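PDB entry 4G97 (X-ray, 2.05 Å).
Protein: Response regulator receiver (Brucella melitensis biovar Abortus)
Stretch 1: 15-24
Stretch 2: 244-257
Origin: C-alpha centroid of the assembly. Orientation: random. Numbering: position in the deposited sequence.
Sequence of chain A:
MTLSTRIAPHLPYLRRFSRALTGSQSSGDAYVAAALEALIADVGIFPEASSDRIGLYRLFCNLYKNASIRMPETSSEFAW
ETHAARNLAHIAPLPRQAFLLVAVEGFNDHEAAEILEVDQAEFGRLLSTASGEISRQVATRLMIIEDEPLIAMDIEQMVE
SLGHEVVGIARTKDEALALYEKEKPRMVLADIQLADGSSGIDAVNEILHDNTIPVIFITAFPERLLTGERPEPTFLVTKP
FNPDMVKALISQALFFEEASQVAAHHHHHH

Stretch 1 (15-24) RRFSRALTGS
Stretch 2 244-257: DMVKALISQALFFE

This is a small helix-to-helix contact, burying 302 Å² over both sides, in which the C-terminal end of one helix lays its last carbonyls and a glycine against a glutamine and a phenylalanine of the other.

Stretch 1 is helical from Arg15 to Thr22, having begun earlier in the chain, and stretch 2 is helical throughout, Asp244 to Glu257, extending beyond both ends. Their N-to-C directions differ by 41°, and the axes approach to 9.7 Å. The register is fixed by two pairs: Ala20 CA lies 6.6 Å from Gln252 CA, and Gly23 CA lies 6.1 Å from Phe256 CA. Along stretch 2 the contacting residues are Met245, Leu249, Gln252 and Phe256, a spacing of three to four that keeps them on one helical face; Arg16, Ala20 and Gly23 answer in the same rhythm.

Helix 1 ends at Thr22 (phi/psi -102/-21), where, with chi1 in p, Thr22 OG1 donates to Ser18 O at 3.1 Å. Gly23 N still bonds to Arg19 O (2.8 Å), but Gly23 itself turns to phi/psi 86/7. Two constraints call for glycine here: a CB would jam against the carbonyl O of the preceding residue, and it would also sit 2.7 Å from Phe256 CG, a clash. Without it, Gly23 CA settles over the Phe256 ring, 3.7 Å from its centroid and 14° off the ring normal, a CH-pi contact. Ser24 (-146/153, chi1 p) then serves as N-cap to a helix just past the stretch.

Phe256, with CB pointing toward stretch 1 and chi1 -69°, chi2 -70°, covers the helix end. Thr22 O lies over the same face as Gly23 CA, with Thr22 O 3.4 Å from Phe256 CE1. The ring edge meets the other carbonyls: Leu21 O is 3.3 Å from Phe256 CZ, and Ala20 O is 3.4 Å from Phe256 CE2. Such edge approaches suit the chemistry, because the slightly positive rim of an aromatic ring can face carbonyl oxygens near the helix end.

The polar anchor is Gln252, chi1 and chi2 both m and chi3 107°. Its CB also points toward stretch 1, and Gln252 NE2 donates to Ala20 O at 2.9 Å with a nearly straight N-H...O angle of 166°. The amide thus supplies a donor to a carbonyl that receives none from a backbone amide within the stretch, while Gln252 OE1 is bonded elsewhere in the structure.

Toward the N-terminal ends the contact loosens. Ala20 CB makes an apolar contact 4.0 Å from Leu249 CD2; Leu249 (m, t) starts sideways but brings its end nearer, and the small alanine presents only a methyl to it. Arg16, extended through chi1 and chi2 (t, t) with chi3 p, brings Arg16 NH1 to 4.5 Å from Met245 CE, whose side chain is t, t, m. That meeting is oblique to the guanidinium and only grazing; Arg16 NE and NH2 find hydrogen bonds elsewhere in the structure.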

# COMPACT_ATOMS: atom_id res chain seq x y z
N ARG A 15 0.93 -4.76 -8.77
CA ARG A 15 1.54 -5.42 -7.59
C ARG A 15 1.33 -4.52 -6.36
O ARG A 15 1.00 -5.04 -5.31
CB ARG A 15 3.05 -5.68 -7.81
CG ARG A 15 3.31 -6.80 -8.81
CD ARG A 15 4.77 -7.21 -8.93
NE ARG A 15 4.94 -8.01 -10.14
CZ ARG A 15 5.33 -7.52 -11.32
NH1 ARG A 15 5.69 -6.25 -11.44
NH2 ARG A 15 5.41 -8.31 -12.37
N ARG A 16 1.49 -3.18 -6.49
CA ARG A 16 1.26 -2.27 -5.37
C ARG A 16 -0.17 -2.47 -4.83
O ARG A 16 -0.37 -2.70 -3.63
CB ARG A 16 1.48 -0.80 -5.78
CG ARG A 16 1.18 0.18 -4.62
CD ARG A 16 1.27 1.64 -5.02
NE ARG A 16 0.38 1.92 -6.15
CZ ARG A 16 0.50 2.95 -6.98
NH1 ARG A 16 1.45 3.85 -6.79
NH2 ARG A 16 -0.33 3.08 -8.00
N PHE A 17 -1.15 -2.45 -5.76
CA PHE A 17 -2.56 -2.66 -5.45
C PHE A 17 -2.76 -4.05 -4.81
O PHE A 17 -3.38 -4.14 -3.76
CB PHE A 17 -3.39 -2.51 -6.73
CG PHE A 17 -4.86 -2.81 -6.58
CD1 PHE A 17 -5.68 -1.99 -5.79
CD2 PHE A 17 -5.45 -3.87 -7.26
CE1 PHE A 17 -7.04 -2.27 -5.65
CE2 PHE A 17 -6.82 -4.13 -7.13
CZ PHE A 17 -7.60 -3.33 -6.32
N SER A 18 -2.20 -5.12 -5.43
CA SER A 18 -2.33 -6.50 -4.95
C SER A 18 -1.77 -6.69 -3.53
O SER A 18 -2.42 -7.32 -2.72
CB SER A 18 -1.67 -7.46 -5.92
OG SER A 18 -2.08 -8.79 -5.65
N ARG A 19 -0.57 -6.12 -3.24
CA ARG A 19 0.05 -6.16 -1.92
C ARG A 19 -0.80 -5.42 -0.89
O ARG A 19 -1.01 -5.94 0.20
CB ARG A 19 1.46 -5.57 -1.97
CG ARG A 19 2.44 -6.38 -2.84
CD ARG A 19 3.76 -5.67 -2.92
NE ARG A 19 4.59 -6.22 -3.99
CZ ARG A 19 5.81 -5.79 -4.28
NH1 ARG A 19 6.37 -4.81 -3.57
NH2 ARG A 19 6.49 -6.32 -5.29
N ALA A 20 -1.32 -4.21 -1.23
CA ALA A 20 -2.18 -3.41 -0.31
C ALA A 20 -3.47 -4.17 0.01
O ALA A 20 -3.97 -4.11 1.13
CB ALA A 20 -2.54 -2.09 -0.95
N LEU A 21 -3.96 -4.92 -0.98
CA LEU A 21 -5.17 -5.71 -0.91
C LEU A 21 -5.04 -6.99 -0.09
O LEU A 21 -5.99 -7.35 0.57
CB LEU A 21 -5.58 -6.05 -2.35
CG LEU A 21 -7.06 -6.11 -2.64
CD1 LEU A 21 -7.68 -4.70 -2.57
CD2 LEU A 21 -7.29 -6.73 -4.02
N THR A 22 -3.89 -7.66 -0.14
CA THR A 22 -3.67 -8.94 0.57
C THR A 22 -2.86 -8.80 1.87
O THR A 22 -2.91 -9.70 2.71
CB THR A 22 -3.03 -9.96 -0.37
OG1 THR A 22 -1.68 -9.57 -0.65
CG2 THR A 22 -3.82 -10.17 -1.64
N GLY A 23 -2.10 -7.72 2.01
CA GLY A 23 -1.29 -7.50 3.20
C GLY A 23 0.09 -8.14 3.23
O GLY A 23 0.76 -8.05 4.26
N SER A 24 0.56 -8.74 2.12
CA SER A 24 1.93 -9.28 2.07
C SER A 24 2.53 -9.15 0.69
O SER A 24 1.81 -9.17 -0.30
CB SER A 24 1.97 -10.74 2.51
OG SER A 24 1.02 -11.51 1.79
N ASP A 244 -4.54 11.29 0.98
CA ASP A 244 -5.48 10.16 0.95
C ASP A 244 -4.78 8.82 0.68
O ASP A 244 -5.27 7.77 1.13
CB ASP A 244 -6.60 10.39 -0.08
CG ASP A 244 -7.72 11.28 0.42
OD1 ASP A 244 -7.58 11.87 1.51
OD2 ASP A 244 -8.76 11.36 -0.27
N MET A 245 -3.65 8.84 -0.06
CA MET A 245 -2.84 7.64 -0.34
C MET A 245 -2.25 7.13 0.99
O MET A 245 -2.31 5.94 1.26
CB MET A 245 -1.75 7.92 -1.39
CG MET A 245 -0.85 6.72 -1.64
SD MET A 245 0.56 7.09 -2.70
CE MET A 245 -0.24 7.12 -4.28
N VAL A 246 -1.73 8.06 1.80
CA VAL A 246 -1.15 7.80 3.13
C VAL A 246 -2.23 7.26 4.08
O VAL A 246 -2.04 6.22 4.71
CB VAL A 246 -0.47 9.07 3.70
CG1 VAL A 246 -0.05 8.88 5.15
CG2 VAL A 246 0.74 9.46 2.85
N LYS A 247 -3.36 7.96 4.15
CA LYS A 247 -4.52 7.58 4.95
C LYS A 247 -4.95 6.13 4.64
O LYS A 247 -5.14 5.32 5.57
CB LYS A 247 -5.65 8.57 4.64
CG LYS A 247 -6.98 8.26 5.30
CD LYS A 247 -7.93 9.45 5.21
CE LYS A 247 -8.88 9.39 4.04
NZ LYS A 247 -9.71 10.62 3.94
N ALA A 248 -5.08 5.80 3.34
CA ALA A 248 -5.49 4.49 2.85
C ALA A 248 -4.51 3.41 3.24
O ALA A 248 -4.94 2.34 3.66
CB ALA A 248 -5.65 4.51 1.34
N LEU A 249 -3.21 3.66 3.06
CA LEU A 249 -2.21 2.65 3.36
C LEU A 249 -2.02 2.42 4.86
O LEU A 249 -1.82 1.28 5.25
CB LEU A 249 -0.91 2.89 2.62
CG LEU A 249 -1.03 2.75 1.09
CD1 LEU A 249 0.20 3.30 0.41
CD2 LEU A 249 -1.31 1.30 0.67
N ILE A 250 -2.17 3.48 5.69
CA ILE A 250 -2.13 3.30 7.15
C ILE A 250 -3.32 2.44 7.56
O ILE A 250 -3.15 1.50 8.34
CB ILE A 250 -2.07 4.64 7.95
CG1 ILE A 250 -0.74 5.34 7.69
CG2 ILE A 250 -2.24 4.36 9.47
CD1 ILE A 250 -0.71 6.78 8.16
N SER A 251 -4.51 2.75 7.02
CA SER A 251 -5.73 2.00 7.29
C SER A 251 -5.55 0.50 6.97
O SER A 251 -5.89 -0.34 7.80
CB SER A 251 -6.90 2.57 6.50
OG SER A 251 -8.07 1.80 6.74
N GLN A 252 -5.03 0.18 5.76
CA GLN A 252 -4.78 -1.22 5.39
C GLN A 252 -3.79 -1.88 6.34
O GLN A 252 -4.03 -3.00 6.78
CB GLN A 252 -4.25 -1.33 3.96
CG GLN A 252 -5.26 -1.02 2.88
CD GLN A 252 -6.46 -1.93 2.91
OE1 GLN A 252 -7.52 -1.52 3.31
NE2 GLN A 252 -6.32 -3.16 2.45
N ALA A 253 -2.69 -1.20 6.65
CA ALA A 253 -1.64 -1.74 7.53
C ALA A 253 -2.18 -2.12 8.92
O ALA A 253 -1.78 -3.15 9.46
CB ALA A 253 -0.49 -0.77 7.67
N LEU A 254 -3.07 -1.29 9.48
CA LEU A 254 -3.71 -1.51 10.78
C LEU A 254 -4.80 -2.57 10.68
O LEU A 254 -5.00 -3.30 11.63
CB LEU A 254 -4.29 -0.21 11.33
CG LEU A 254 -3.31 0.87 11.76
CD1 LEU A 254 -4.06 2.15 12.07
CD2 LEU A 254 -2.50 0.44 12.98
N PHE A 255 -5.51 -2.65 9.52
CA PHE A 255 -6.52 -3.66 9.23
C PHE A 255 -5.88 -5.07 9.27
O PHE A 255 -6.41 -5.95 9.95
CB PHE A 255 -7.21 -3.40 7.87
CG PHE A 255 -8.18 -4.45 7.42
CD1 PHE A 255 -9.48 -4.49 7.92
CD2 PHE A 255 -7.80 -5.43 6.50
CE1 PHE A 255 -10.38 -5.49 7.52
CE2 PHE A 255 -8.69 -6.44 6.11
CZ PHE A 255 -9.98 -6.45 6.61
N PHE A 256 -4.71 -5.25 8.59
CA PHE A 256 -3.99 -6.53 8.58
C PHE A 256 -3.27 -6.79 9.88
O PHE A 256 -3.18 -7.95 10.27
CB PHE A 256 -3.04 -6.67 7.38
CG PHE A 256 -3.80 -6.82 6.09
CD1 PHE A 256 -4.52 -7.98 5.81
CD2 PHE A 256 -3.83 -5.79 5.16
CE1 PHE A 256 -5.24 -8.11 4.63
CE2 PHE A 256 -4.57 -5.91 3.98
CZ PHE A 256 -5.27 -7.07 3.73
N GLU A 257 -2.79 -5.73 10.57
CA GLU A 257 -2.12 -5.90 11.86
C GLU A 257 -3.07 -6.44 12.91
O GLU A 257 -2.69 -7.31 13.70
CB GLU A 257 -1.44 -4.60 12.34
CG GLU A 257 -0.55 -4.76 13.57
CD GLU A 257 0.58 -5.77 13.50
OE1 GLU A 257 0.95 -6.19 12.38
OE2 GLU A 257 1.11 -6.13 14.57